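Local coordinates for DNA double-strand break repair nuclease NurA (Sulfolobus solfataricus, PDB 2YGK), which processes the ends of DNA double-strand breaks as a manganese-dependent homodimeric nuclease, probably resecting the 5' strand together with the helicase HerA, at residues T51-G63 / Y72-K84. Numbering follows the deposited sequence.
Sequences TCKFVAIDGGSFG and YAVGAESVIGDNK. With MN (manganese (II) ion), chain C.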
ATOM      1  N   THR A  51     -22.399 -29.309 -17.414  1.00 72.04           N
ATOM      2  CA  THR A  51     -21.183 -30.056 -17.727  1.00 73.62           C
ATOM      3  C   THR A  51     -20.192 -29.251 -18.543  1.00 71.67           C
ATOM      4  O   THR A  51     -20.271 -29.248 -19.778  1.00 73.80           O
ATOM      5  CB  THR A  51     -21.481 -31.292 -18.575  1.00 76.46           C
ATOM      6  OG1 THR A  51     -22.404 -32.137 -17.877  1.00 80.39           O
ATOM      7  CG2 THR A  51     -20.166 -32.064 -18.889  1.00 77.80           C
ATOM      8  N   CYS A  52     -19.236 -28.627 -17.874  1.00 68.33           N
ATOM      9  CA  CYS A  52     -18.335 -27.701 -18.532  1.00 66.01           C
ATOM     10  C   CYS A  52     -17.154 -27.365 -17.594  1.00 63.14           C
ATOM     11  O   CYS A  52     -17.342 -27.139 -16.396  1.00 62.23           O
ATOM     12  CB  CYS A  52     -19.130 -26.453 -18.931  1.00 64.66           C
ATOM     13  SG  CYS A  52     -18.131 -25.024 -19.260  1.00 64.55           S
ATOM     14  N   LYS A  53     -15.945 -27.354 -18.137  1.00 61.02           N
ATOM     15  CA  LYS A  53     -14.748 -27.381 -17.317  1.00 58.91           C
ATOM     16  C   LYS A  53     -14.069 -26.033 -17.282  1.00 54.87           C
ATOM     17  O   LYS A  53     -13.806 -25.432 -18.317  1.00 53.69           O
ATOM     18  CB  LYS A  53     -13.779 -28.458 -17.813  1.00 61.28           C
ATOM     19  CG  LYS A  53     -13.917 -29.792 -17.118  1.00 65.00           C
ATOM     20  CD  LYS A  53     -12.991 -30.808 -17.771  1.00 72.66           C
ATOM     21  CE  LYS A  53     -12.885 -32.126 -16.990  1.00 76.45           C
ATOM     22  NZ  LYS A  53     -14.192 -32.861 -17.110  1.00 79.23           N
ATOM     23  N   PHE A  54     -13.789 -25.582 -16.063  1.00 51.76           N
ATOM     24  CA  PHE A  54     -13.170 -24.296 -15.807  1.00 48.63           C
ATOM     25  C   PHE A  54     -11.846 -24.528 -15.152  1.00 47.88           C
ATOM     26  O   PHE A  54     -11.771 -25.302 -14.184  1.00 48.97           O
ATOM     27  CB  PHE A  54     -14.020 -23.485 -14.843  1.00 47.38           C
ATOM     28  CG  PHE A  54     -15.381 -23.161 -15.373  1.00 47.00           C
ATOM     29  CD1 PHE A  54     -15.590 -22.014 -16.122  1.00 45.34           C
ATOM     30  CD2 PHE A  54     -16.448 -24.020 -15.143  1.00 47.27           C
ATOM     31  CE1 PHE A  54     -16.856 -21.724 -16.627  1.00 46.17           C
ATOM     32  CE2 PHE A  54     -17.712 -23.725 -15.627  1.00 48.68           C
ATOM     33  CZ  PHE A  54     -17.913 -22.574 -16.384  1.00 47.12           C
ATOM     34  N   VAL A  55     -10.798 -23.876 -15.677  1.00 45.78           N
ATOM     35  CA  VAL A  55      -9.511 -23.812 -15.001  1.00 43.50           C
ATOM     36  C   VAL A  55      -9.423 -22.404 -14.441  1.00 40.98           C
ATOM     37  O   VAL A  55      -9.443 -21.433 -15.193  1.00 41.06           O
ATOM     38  CB  VAL A  55      -8.312 -24.079 -15.963  1.00 44.43           C
ATOM     39  CG1 VAL A  55      -6.963 -23.852 -15.235  1.00 42.93           C
ATOM     40  CG2 VAL A  55      -8.372 -25.475 -16.536  1.00 45.42           C
ATOM     41  N   ALA A  56      -9.299 -22.280 -13.128  1.00 39.12           N
ATOM     42  CA  ALA A  56      -9.128 -20.978 -12.484  1.00 36.60           C
ATOM     43  C   ALA A  56      -7.673 -20.788 -12.011  1.00 36.17           C
ATOM     44  O   ALA A  56      -7.042 -21.714 -11.563  1.00 35.72           O
ATOM     45  CB  ALA A  56     -10.057 -20.854 -11.314  1.00 35.65           C
ATOM     46  N   ILE A  57      -7.177 -19.563 -12.114  1.00 35.19           N
ATOM     47  CA  ILE A  57      -5.876 -19.229 -11.660  1.00 35.33           C
ATOM     48  C   ILE A  57      -6.000 -18.022 -10.772  1.00 35.22           C
ATOM     49  O   ILE A  57      -6.636 -17.026 -11.175  1.00 34.63           O
ATOM     50  CB  ILE A  57      -4.913 -18.878 -12.821  1.00 36.40           C
ATOM     51  CG1 ILE A  57      -4.647 -20.107 -13.733  1.00 38.49           C
ATOM     52  CG2 ILE A  57      -3.549 -18.365 -12.274  1.00 35.15           C
ATOM     53  CD1 ILE A  57      -5.371 -20.051 -15.068  1.00 39.48           C
ATOM     54  N   ASP A  58      -5.387 -18.111  -9.575  1.00 35.24           N
ATOM     55  CA  ASP A  58      -5.128 -16.942  -8.751  1.00 34.92           C
ATOM     56  C   ASP A  58      -3.754 -16.969  -8.124  1.00 34.63           C
ATOM     57  O   ASP A  58      -3.064 -18.035  -8.123  1.00 35.90           O
ATOM     58  CB  ASP A  58      -6.169 -16.822  -7.636  1.00 35.65           C
ATOM     59  CG  ASP A  58      -6.393 -15.376  -7.209  1.00 37.68           C
ATOM     60  OD1 ASP A  58      -5.556 -14.513  -7.460  1.00 39.46           O
ATOM     61  OD2 ASP A  58      -7.470 -15.071  -6.682  1.00 48.62           O
ATOM     62  N   GLY A  59      -3.383 -15.844  -7.501  1.00 32.52           N
ATOM     63  CA  GLY A  59      -2.064 -15.726  -6.898  1.00 32.32           C
ATOM     64  C   GLY A  59      -2.033 -14.991  -5.585  1.00 31.62           C
ATOM     65  O   GLY A  59      -2.971 -14.238  -5.252  1.00 31.30           O
ATOM     66  N   GLY A  60      -0.946 -15.221  -4.843  1.00 31.28           N
ATOM     67  CA  GLY A  60      -0.748 -14.653  -3.511  1.00 31.05           C
ATOM     68  C   GLY A  60       0.695 -14.261  -3.371  1.00 31.44           C
ATOM     69  O   GLY A  60       1.550 -14.856  -4.026  1.00 30.47           O
ATOM     70  N   SER A  61       0.962 -13.276  -2.511  1.00 32.04           N
ATOM     71  CA  SER A  61       2.293 -12.737  -2.351  1.00 33.96           C
ATOM     72  C   SER A  61       2.418 -11.860  -1.118  1.00 34.93           C
ATOM     73  O   SER A  61       1.435 -11.387  -0.603  1.00 34.98           O
ATOM     74  CB  SER A  61       2.654 -11.830  -3.530  1.00 33.96           C
ATOM     75  OG  SER A  61       2.123 -10.538  -3.260  1.00 36.62           O
ATOM     76  N   PHE A  62       3.652 -11.636  -0.682  1.00 36.28           N
ATOM     77  CA  PHE A  62       3.917 -10.696   0.367  1.00 37.97           C
ATOM     78  C   PHE A  62       5.407 -10.425   0.397  1.00 39.60           C
ATOM     79  O   PHE A  62       6.199 -11.214  -0.106  1.00 39.25           O
ATOM     80  CB  PHE A  62       3.417 -11.205   1.733  1.00 38.67           C
ATOM     81  CG  PHE A  62       4.418 -12.003   2.490  1.00 39.84           C
ATOM     82  CD1 PHE A  62       4.611 -13.353   2.194  1.00 38.44           C
ATOM     83  CD2 PHE A  62       5.199 -11.396   3.486  1.00 41.64           C
ATOM     84  CE1 PHE A  62       5.565 -14.105   2.893  1.00 39.98           C
ATOM     85  CE2 PHE A  62       6.178 -12.126   4.186  1.00 42.27           C
ATOM     86  CZ  PHE A  62       6.366 -13.489   3.880  1.00 42.13           C
ATOM     87  N   GLY A  63       5.756  -9.303   0.998  1.00 41.55           N
ATOM     88  CA  GLY A  63       7.144  -8.946   1.213  1.00 44.40           C
ATOM     89  C   GLY A  63       7.273  -8.126   2.462  1.00 46.85           C
ATOM     90  O   GLY A  63       6.498  -7.205   2.667  1.00 46.17           O
ATOM     91  N   TYR A  72      10.492 -11.897   0.431  1.00 47.50           N
ATOM     92  CA  TYR A  72       9.206 -12.095  -0.212  1.00 46.28           C
ATOM     93  C   TYR A  72       8.902 -13.542  -0.536  1.00 45.15           C
ATOM     94  O   TYR A  72       9.771 -14.399  -0.586  1.00 46.37           O
ATOM     95  CB  TYR A  72       9.138 -11.316  -1.510  1.00 46.08           C
ATOM     96  CG  TYR A  72      10.031 -11.893  -2.573  1.00 48.84           C
ATOM     97  CD1 TYR A  72      11.359 -11.486  -2.694  1.00 52.54           C
ATOM     98  CD2 TYR A  72       9.568 -12.870  -3.428  1.00 48.61           C
ATOM     99  CE1 TYR A  72      12.185 -12.020  -3.673  1.00 54.43           C
ATOM    100  CE2 TYR A  72      10.375 -13.405  -4.398  1.00 51.81           C
ATOM    101  CZ  TYR A  72      11.692 -12.979  -4.524  1.00 55.27           C
ATOM    102  OH  TYR A  72      12.499 -13.533  -5.514  1.00 57.52           O
ATOM    103  N   ALA A  73       7.637 -13.769  -0.823  1.00 42.90           N
ATOM    104  CA  ALA A  73       7.153 -15.063  -1.195  1.00 41.55           C
ATOM    105  C   ALA A  73       5.992 -14.833  -2.126  1.00 39.81           C
ATOM    106  O   ALA A  73       5.098 -14.060  -1.829  1.00 38.93           O
ATOM    107  CB  ALA A  73       6.719 -15.815   0.031  1.00 41.50           C
ATOM    108  N   VAL A  74       6.015 -15.508  -3.258  1.00 39.72           N
ATOM    109  CA  VAL A  74       4.931 -15.458  -4.234  1.00 38.60           C
ATOM    110  C   VAL A  74       4.484 -16.882  -4.507  1.00 39.30           C
ATOM    111  O   VAL A  74       5.288 -17.832  -4.368  1.00 40.51           O
ATOM    112  CB  VAL A  74       5.415 -14.874  -5.571  1.00 38.75           C
ATOM    113  CG1 VAL A  74       5.732 -13.374  -5.433  1.00 38.84           C
ATOM    114  CG2 VAL A  74       6.627 -15.672  -6.078  1.00 38.01           C
ATOM    115  N   GLY A  75       3.228 -17.031  -4.924  1.00 38.06           N
ATOM    116  CA  GLY A  75       2.698 -18.323  -5.272  1.00 38.41           C
ATOM    117  C   GLY A  75       1.453 -18.201  -6.148  1.00 37.52           C
ATOM    118  O   GLY A  75       0.643 -17.306  -5.983  1.00 36.48           O
ATOM    119  N   ALA A  76       1.304 -19.112  -7.086  1.00 38.04           N
ATOM    120  CA  ALA A  76       0.108 -19.139  -7.889  1.00 38.34           C
ATOM    121  C   ALA A  76      -0.332 -20.591  -8.025  1.00 39.25           C
ATOM    122  O   ALA A  76       0.482 -21.518  -7.923  1.00 40.78           O
ATOM    123  CB  ALA A  76       0.342 -18.471  -9.255  1.00 38.15           C
ATOM    124  N   GLU A  77      -1.624 -20.770  -8.225  1.00 38.71           N
ATOM    125  CA  GLU A  77      -2.203 -22.074  -8.377  1.00 40.30           C
ATOM    126  C   GLU A  77      -3.239 -22.081  -9.489  1.00 39.95           C
ATOM    127  O   GLU A  77      -4.020 -21.156  -9.613  1.00 38.59           O
ATOM    128  CB  GLU A  77      -2.863 -22.445  -7.064  1.00 41.10           C
ATOM    129  CG  GLU A  77      -3.478 -23.816  -7.037  1.00 44.77           C
ATOM    130  CD  GLU A  77      -3.935 -24.189  -5.659  1.00 48.89           C
ATOM    131  OE1 GLU A  77      -4.996 -23.827  -5.238  1.00 51.17           O
ATOM    132  OE2 GLU A  77      -3.244 -24.844  -4.924  1.00 52.31           O
ATOM    133  N   SER A  78      -3.225 -23.130 -10.301  1.00 41.63           N
ATOM    134  CA  SER A  78      -4.314 -23.419 -11.220  1.00 42.10           C
ATOM    135  C   SER A  78      -5.213 -24.480 -10.564  1.00 43.17           C
ATOM    136  O   SER A  78      -4.745 -25.361  -9.829  1.00 44.29           O
ATOM    137  CB  SER A  78      -3.804 -23.896 -12.604  1.00 43.17           C
ATOM    138  OG  SER A  78      -3.096 -25.124 -12.494  1.00 44.59           O
ATOM    139  N   VAL A  79      -6.502 -24.356 -10.841  1.00 43.29           N
ATOM    140  CA  VAL A  79      -7.524 -25.198 -10.260  1.00 44.68           C
ATOM    141  C   VAL A  79      -8.515 -25.579 -11.363  1.00 46.12           C
ATOM    142  O   VAL A  79      -9.061 -24.694 -12.037  1.00 44.44           O
ATOM    143  CB  VAL A  79      -8.268 -24.443  -9.132  1.00 43.13           C
ATOM    144  CG1 VAL A  79      -9.554 -25.122  -8.811  1.00 43.97           C
ATOM    145  CG2 VAL A  79      -7.412 -24.350  -7.905  1.00 41.98           C
ATOM    146  N   ILE A  80      -8.715 -26.891 -11.554  1.00 49.11           N
ATOM    147  CA  ILE A  80      -9.743 -27.385 -12.475  1.00 51.00           C
ATOM    148  C   ILE A  80     -11.039 -27.714 -11.730  1.00 52.00           C
ATOM    149  O   ILE A  80     -11.022 -28.457 -10.748  1.00 53.03           O
ATOM    150  CB  ILE A  80      -9.259 -28.624 -13.299  1.00 53.53           C
ATOM    151  CG1 ILE A  80     -10.175 -28.859 -14.511  1.00 54.68           C
ATOM    152  CG2 ILE A  80      -9.200 -29.897 -12.432  1.00 55.20           C
ATOM    153  CD1 ILE A  80      -9.450 -29.403 -15.740  1.00 56.49           C
ATOM    154  N   GLY A  81     -12.156 -27.156 -12.209  1.00 52.35           N
ATOM    155  CA  GLY A  81     -13.492 -27.420 -11.635  1.00 53.33           C
ATOM    156  C   GLY A  81     -14.645 -27.674 -12.617  1.00 54.48           C
ATOM    157  O   GLY A  81     -14.737 -27.047 -13.668  1.00 52.92           O
ATOM    158  N   ASP A  82     -15.518 -28.614 -12.264  1.00 57.16           N
ATOM    159  CA  ASP A  82     -16.814 -28.761 -12.925  1.00 59.31           C
ATOM    160  C   ASP A  82     -17.857 -29.207 -11.920  1.00 61.18           C
ATOM    161  O   ASP A  82     -17.572 -29.318 -10.726  1.00 61.27           O
ATOM    162  CB  ASP A  82     -16.768 -29.720 -14.140  1.00 60.93           C
ATOM    163  CG  ASP A  82     -16.364 -31.144 -13.770  1.00 65.47           C
ATOM    164  OD1 ASP A  82     -15.882 -31.395 -12.649  1.00 69.34           O
ATOM    165  OD2 ASP A  82     -16.503 -32.048 -14.620  1.00 71.17           O
ATOM    166  N   ASN A  83     -19.075 -29.390 -12.419  1.00 63.38           N
ATOM    167  CA  ASN A  83     -20.142 -30.083 -11.714  1.00 66.36           C
ATOM    168  C   ASN A  83     -19.631 -31.134 -10.735  1.00 67.72           C
ATOM    169  O   ASN A  83     -19.967 -31.102  -9.556  1.00 67.64           O
ATOM    170  CB  ASN A  83     -21.070 -30.774 -12.739  1.00 68.77           C
ATOM    171  CG  ASN A  83     -21.851 -29.781 -13.576  1.00 71.34           C
ATOM    172  OD1 ASN A  83     -21.687 -28.547 -13.430  1.00 74.43           O
ATOM    173  ND2 ASN A  83     -22.700 -30.299 -14.477  1.00 75.79           N
ATOM    174  N   LYS A  84     -18.822 -32.059 -11.238  1.00 69.07           N
ATOM    175  CA  LYS A  84     -18.416 -33.241 -10.473  1.00 71.75           C
ATOM    176  C   LYS A  84     -17.421 -32.885  -9.374  1.00 69.36           C
ATOM    177  O   LYS A  84     -17.403 -33.519  -8.328  1.00 70.83           O
ATOM    178  CB  LYS A  84     -17.740 -34.288 -11.363  1.00 74.36           C
ATOM    179  CG  LYS A  84     -18.537 -34.770 -12.530  1.00 80.39           C
ATOM    180  CD  LYS A  84     -17.752 -35.816 -13.336  1.00 88.85           C
ATOM    181  CE  LYS A  84     -18.645 -37.030 -13.693  1.00 94.57           C
ATOM    182  NZ  LYS A  84     -17.920 -38.081 -14.474  1.00 98.44           N
TER
HETATM  183 MN    MN C1336      -5.416 -12.143  -7.104  1.00115.93          MN
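Asp-58, paired with Glu-77 on the adjacent strand, has its OD1 gripped by two partners, the manganese at 2.4 Å and the backbone Gly-59 N, which meets it on the anti side, 24° out of the carboxylate plane. Strands 54-65 and 70-82 form an antiparallel hairpin within the mixed sheet, consistent with an RNase H-like fold; the N-to-C directions of the two short segments differ by 155°. Paired backbone bonds recur at every second residue from Phe-54/Gly-81, where Gly-81 N donates to Phe-54 O at 2.7 Å, to Phe-62/Ala-73. At Asp-58/Glu-77 the register holds, but the bond from Asp-58 N to Glu-77 O lengthens to 3.3 Å and is weak.

Asp-58 links this ladder to the metal site. Its CG lies anti to the backbone N (chi1 -152°), presenting OD1 to the manganese; Asp-133, on the parallel neighbouring strand 129-133, is the second protein ligand. Ala-56 shares this face and packs against helix 300-309. On the reverse face, Val-55 CG2 meets Ile-80 CD1 at 4.2 Å, while Ile-57 and Val-74 lean on helix 104-123.

Towards the hairpin turn, Ala-73 CB comes to 3.5 Å from Phe-62 CE1, oblique to the ring. At the far end Lys-53 NZ and Asp-82 OD2 form a salt bridge at 3.5 Å, whose hydrogen bond is weak, while Asp-82 OD1 accepts from Gly-85 N.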